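TRNA delta(2)-isopentenylpyrophosphate transferase (Bacillus halodurans, PDB 3EXA) probably transfers a dimethylallyl group from dimethylallyl diphosphate to adenine 37 of tRNAs that read codons beginning with uridine. Local coordinates at residues L197-R201 / D202-D206; R230-D234 / C235-Q239. All coordinates share one frame; numbering follows the deposited sequence.

Interaction 1: L197-R201 / D202-D206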
loop_
_atom_site.group_PDB
_atom_site.type_symbol
_atom_site.label_atom_id
_atom_site.label_comp_id
_atom_site.label_asym_id
_atom_site.label_seq_id
_atom_site.Cartn_x
_atom_site.Cartn_y
_atom_site.Cartn_z
ATOM N N LEU A 197 28.743 25.842 -4.052
ATOM C CA LEU A 197 29.487 26.686 -4.981
ATOM C C LEU A 197 28.493 27.528 -5.783
ATOM O O LEU A 197 27.570 26.989 -6.397
ATOM C CB LEU A 197 30.326 25.817 -5.922
ATOM C CG LEU A 197 31.227 24.798 -5.201
ATOM C CD1 LEU A 197 32.139 24.114 -6.211
ATOM C CD2 LEU A 197 32.048 25.502 -4.130
ATOM N N THR A 198 28.677 28.849 -5.751
ATOM C CA THR A 198 27.809 29.790 -6.449
ATOM C C THR A 198 28.660 30.623 -7.354
ATOM O O THR A 198 29.876 30.448 -7.428
ATOM C CB THR A 198 27.151 30.828 -5.527
ATOM O OG1 THR A 198 27.087 30.324 -4.194
ATOM C CG2 THR A 198 25.757 31.172 -6.027
HETATM N N MSE A 199 28.008 31.591 -7.984
HETATM C CA MSE A 199 28.680 32.478 -8.912
HETATM C C MSE A 199 27.713 33.584 -9.310
HETATM O O MSE A 199 26.498 33.406 -9.242
HETATM C CB MSE A 199 29.088 31.664 -10.135
HETATM C CG MSE A 199 30.256 32.195 -10.933
HETATM SE SE MSE A 199 30.689 30.941 -12.373
HETATM C CE MSE A 199 31.858 29.742 -11.423
ATOM N N GLU A 200 28.259 34.724 -9.718
ATOM C CA GLU A 200 27.455 35.864 -10.148
ATOM C C GLU A 200 26.508 35.453 -11.279
ATOM O O GLU A 200 26.884 34.683 -12.165
ATOM C CB GLU A 200 28.377 37.003 -10.604
ATOM C CG GLU A 200 28.783 37.952 -9.478
ATOM C CD GLU A 200 30.033 38.778 -9.790
ATOM O OE1 GLU A 200 30.163 39.290 -10.929
ATOM O OE2 GLU A 200 30.881 38.925 -8.882
ATOM N N ARG A 201 25.281 35.971 -11.227
ATOM C CA ARG A 201 24.213 35.686 -12.200
ATOM C C ARG A 201 24.644 35.608 -13.661
ATOM O O ARG A 201 24.636 34.536 -14.273
ATOM C CB ARG A 201 23.106 36.749 -12.074
ATOM C CG ARG A 201 21.814 36.459 -12.850
ATOM C CD ARG A 201 21.167 35.136 -12.417
ATOM N NE ARG A 201 20.827 35.089 -10.990
ATOM C CZ ARG A 201 20.417 33.996 -10.342
ATOM N NH1 ARG A 201 20.287 32.837 -10.977
ATOM N NH2 ARG A 201 20.140 34.057 -9.048
ATOM N N ASP A 202 24.996 36.765 -14.212
ATOM C CA ASP A 202 25.401 36.884 -15.606
ATOM C C ASP A 202 26.548 35.978 -16.026
ATOM O O ASP A 202 26.543 35.438 -17.133
ATOM C CB ASP A 202 25.761 38.336 -15.906
ATOM C CG ASP A 202 24.592 39.274 -15.709
ATOM O OD1 ASP A 202 24.779 40.496 -15.885
ATOM O OD2 ASP A 202 23.487 38.789 -15.380
ATOM N N VAL A 203 27.534 35.824 -15.149
ATOM C CA VAL A 203 28.693 34.987 -15.426
ATOM C C VAL A 203 28.263 33.535 -15.566
ATOM O O VAL A 203 28.591 32.882 -16.549
ATOM C CB VAL A 203 29.753 35.125 -14.295
ATOM C CG1 VAL A 203 30.834 34.079 -14.446
ATOM C CG2 VAL A 203 30.388 36.512 -14.349
ATOM N N LEU A 204 27.514 33.046 -14.582
ATOM C CA LEU A 204 27.021 31.680 -14.573
ATOM C C LEU A 204 26.206 31.345 -15.822
ATOM O O LEU A 204 26.349 30.258 -16.397
ATOM C CB LEU A 204 26.160 31.446 -13.331
ATOM C CG LEU A 204 25.560 30.037 -13.274
ATOM C CD1 LEU A 204 26.666 29.058 -12.950
ATOM C CD2 LEU A 204 24.449 29.951 -12.232
ATOM N N TYR A 205 25.341 32.269 -16.240
ATOM C CA TYR A 205 24.498 32.057 -17.419
ATOM C C TYR A 205 25.327 31.918 -18.690
ATOM O O TYR A 205 25.102 31.006 -19.492
ATOM C CB TYR A 205 23.474 33.201 -17.585
ATOM C CG TYR A 205 22.280 33.126 -16.645
ATOM C CD1 TYR A 205 22.102 32.028 -15.801
ATOM C CD2 TYR A 205 21.326 34.147 -16.603
ATOM C CE1 TYR A 205 21.016 31.943 -14.935
ATOM C CE2 TYR A 205 20.221 34.070 -15.734
ATOM C CZ TYR A 205 20.081 32.959 -14.901
ATOM O OH TYR A 205 19.018 32.843 -14.021
ATOM N N ASP A 206 26.286 32.817 -18.881
ATOM C CA ASP A 206 27.126 32.748 -20.076
ATOM C C ASP A 206 27.871 31.431 -20.124
ATOM O O ASP A 206 27.998 30.823 -21.187
ATOM C CB ASP A 206 28.136 33.895 -20.106
ATOM C CG ASP A 206 27.485 35.232 -20.364
ATOM O OD1 ASP A 206 28.217 36.240 -20.420
ATOM O OD2 ASP A 206 26.246 35.281 -20.512
#
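Arg201 and Tyr205, one helical turn apart, meet through the aliphatic part of the arginine rather than by flat stacking. CD of Arg201 rests 3.5 Å from CZ of Tyr205, at the hydroxyl end of the ring, while the guanidinium plane is turned 57° from that of the ring. NH1 of Arg201 adds a weak hydrogen bond of 3.3 Å to OH of Tyr205, bent to 132° at the hydrogen. The arginine reaches this position because CG stands opposite the backbone N (chi1 -170°) and the chain then kinks at chi2 and chi3. Nearer the backbone, Arg201 O lies over one face of the tyrosine ring, 3.6 Å from its CG, and also accepts the amide of Tyr205. A leucine in place of Tyr205 would probably leave NH1 of Arg201 without its hydroxyl partner and the guanidinium freer to swing. Beyond this pair, helix 256-279 supplies neighbours, Lys272 touching Arg201 and Arg268 touching Tyr205.

The turn lies where strand 191-198 of the parallel sheet of this P-loop NTPase-like fold passes into helix 201-218. Glu200 occupies the N-cap position, and its O accepts N of Leu204 in a nearly straight hydrogen bond of 3.0 Å, while its own N donates to Thr290 OG1. The selenomethionine Met199 crosses Val203 at about a right angle, its SE lying 3.8 Å from CG1 of Val203. Met199 CB also packs 4.3 Å from CB of Leu204. Both residues of that last pair are buried: Met199 touches Met289 and Thr290, and Leu204 touches Val14 of the P-loop, predicted to bind nucleotide and, by similarity, substrate.

Interaction 2: R230-D234 / C235-Q239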
loop_
_atom_site.group_PDB
_atom_site.type_symbol
_atom_site.label_atom_id
_atom_site.label_comp_id
_atom_site.label_asym_id
_atom_site.label_seq_id
_atom_site.Cartn_x
_atom_site.Cartn_y
_atom_site.Cartn_z
ATOM N N ARG A 230 17.502 4.105 -31.877
ATOM C CA ARG A 230 17.358 2.782 -31.296
ATOM C C ARG A 230 15.964 2.603 -30.728
ATOM O O ARG A 230 15.625 1.534 -30.225
ATOM C CB ARG A 230 18.422 2.516 -30.223
ATOM C CG ARG A 230 18.445 3.497 -29.079
ATOM C CD ARG A 230 19.361 3.014 -27.957
ATOM N NE ARG A 230 18.840 1.826 -27.275
ATOM C CZ ARG A 230 19.367 1.318 -26.164
ATOM N NH1 ARG A 230 20.426 1.895 -25.615
ATOM N NH2 ARG A 230 18.835 0.243 -25.598
ATOM N N GLY A 231 15.152 3.652 -30.815
ATOM C CA GLY A 231 13.787 3.565 -30.324
ATOM C C GLY A 231 13.515 3.965 -28.883
ATOM O O GLY A 231 12.463 3.623 -28.354
ATOM N N ILE A 232 14.440 4.682 -28.242
ATOM C CA ILE A 232 14.249 5.118 -26.850
ATOM C C ILE A 232 13.272 6.310 -26.805
ATOM O O ILE A 232 13.495 7.332 -27.456
ATOM C CB ILE A 232 15.597 5.563 -26.203
ATOM C CG1 ILE A 232 16.586 4.389 -26.133
ATOM C CG2 ILE A 232 15.358 6.093 -24.814
ATOM C CD1 ILE A 232 16.100 3.204 -25.322
ATOM N N ARG A 233 12.190 6.193 -26.038
ATOM C CA ARG A 233 11.237 7.294 -25.964
ATOM C C ARG A 233 10.426 7.243 -24.693
ATOM O O ARG A 233 10.159 6.168 -24.158
ATOM C CB ARG A 233 10.301 7.271 -27.185
ATOM C CG ARG A 233 9.311 8.446 -27.271
ATOM C CD ARG A 233 8.371 8.291 -28.478
ATOM N NE ARG A 233 8.482 9.413 -29.402
ATOM C CZ ARG A 233 8.133 10.657 -29.096
ATOM N NH1 ARG A 233 8.272 11.626 -29.983
ATOM N NH2 ARG A 233 7.623 10.926 -27.901
ATOM N N ASP A 234 10.052 8.418 -24.194
ATOM C CA ASP A 234 9.244 8.510 -22.980
ATOM C C ASP A 234 9.889 7.819 -21.771
ATOM O O ASP A 234 9.200 7.284 -20.890
ATOM C CB ASP A 234 7.869 7.926 -23.281
ATOM C CG ASP A 234 7.170 8.684 -24.381
ATOM O OD1 ASP A 234 6.396 8.087 -25.163
ATOM O OD2 ASP A 234 7.406 9.905 -24.453
ATOM N N CYS A 235 11.217 7.839 -21.736
ATOM C CA CYS A 235 11.962 7.236 -20.643
ATOM C C CYS A 235 12.574 8.336 -19.810
ATOM O O CYS A 235 12.686 9.482 -20.250
ATOM C CB CYS A 235 13.083 6.337 -21.164
ATOM S SG CYS A 235 12.562 4.774 -21.913
ATOM N N GLN A 236 12.989 7.985 -18.605
ATOM C CA GLN A 236 13.601 8.967 -17.732
ATOM C C GLN A 236 14.780 9.639 -18.441
ATOM O O GLN A 236 14.829 10.867 -18.571
ATOM C CB GLN A 236 14.078 8.286 -16.454
ATOM C CG GLN A 236 14.591 9.240 -15.414
ATOM C CD GLN A 236 15.188 8.508 -14.254
ATOM O OE1 GLN A 236 14.594 7.565 -13.732
ATOM N NE2 GLN A 236 16.372 8.931 -13.836
ATOM N N SER A 237 15.712 8.816 -18.911
ATOM C CA SER A 237 16.913 9.278 -19.608
ATOM C C SER A 237 16.673 10.346 -20.673
ATOM O O SER A 237 17.336 11.382 -20.696
ATOM C CB SER A 237 17.596 8.098 -20.294
ATOM O OG SER A 237 16.808 7.660 -21.401
ATOM N N VAL A 238 15.731 10.059 -21.561
ATOM C CA VAL A 238 15.404 10.925 -22.676
ATOM C C VAL A 238 14.513 12.107 -22.337
ATOM O O VAL A 238 14.366 13.033 -23.130
ATOM C CB VAL A 238 14.765 10.080 -23.791
ATOM C CG1 VAL A 238 13.914 10.933 -24.697
ATOM C CG2 VAL A 238 15.853 9.395 -24.580
ATOM N N GLN A 239 13.923 12.081 -21.156
ATOM C CA GLN A 239 13.058 13.176 -20.745
ATOM C C GLN A 239 13.899 14.245 -20.072
ATOM O O GLN A 239 13.395 15.297 -19.680
ATOM C CB GLN A 239 11.975 12.665 -19.787
ATOM C CG GLN A 239 10.913 11.812 -20.470
ATOM C CD GLN A 239 10.005 11.067 -19.495
ATOM O OE1 GLN A 239 10.476 10.449 -18.540
ATOM N NE2 GLN A 239 8.701 11.105 -19.747
#
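Ile232 and Val238 close this loop on itself, their side chains meeting methyl to methyl with CG2 of Ile232 only 3.3 Å from CG2 of Val238, tighter than normal van der Waals contact. The same isoleucine methyl, set opposite its backbone N, also reaches Ser237, whose OG is 4.0 Å away, and Cys235, whose SG is 4.2 Å away. Gln239 approaches the backbone at Asp234, its amide carbon CD lying 4.0 Å from C of Asp234.

The stretch links helix 220-229 to helix 244-251. Gly231, with positive phi, terminates the first helix in a Schellman motif. CD1 of Ile232 sits 3.5 Å above the guanidinium plane of Arg230, offset toward its rim.

Farther out, polar bonds tie the loop to its surroundings. Tyr247 OH binds Ile232 O, Arg233 pairs with Asp251, and Ser237 OG is hydrogen-bonded to Pro68 O. Gln236 OE1 meets both Phe72 N and His125 NE2 of the second subunit. Gln239 begins a segment that, by similarity, contacts the substrate tRNA.

Overall arrangement
Interaction 1 precedes interaction 2 along the chain. Their centres are 31 Å apart and their nearest atoms about 19 Å apart, without touching. Interaction 1 lies at the C-terminal end of strand 191-198, which runs in the parallel sheet between strand 4-9 and strand 284-288 and gives way to helix 201-218. From there the chain passes through helix 220-229 to interaction 2, in the loop before helix 244-251. One contact thus lies beside the predicted nucleotide-binding loop, while the other leads into a segment that probably meets the tRNA, consistent with the two lying near different parts of the substrate-binding surface.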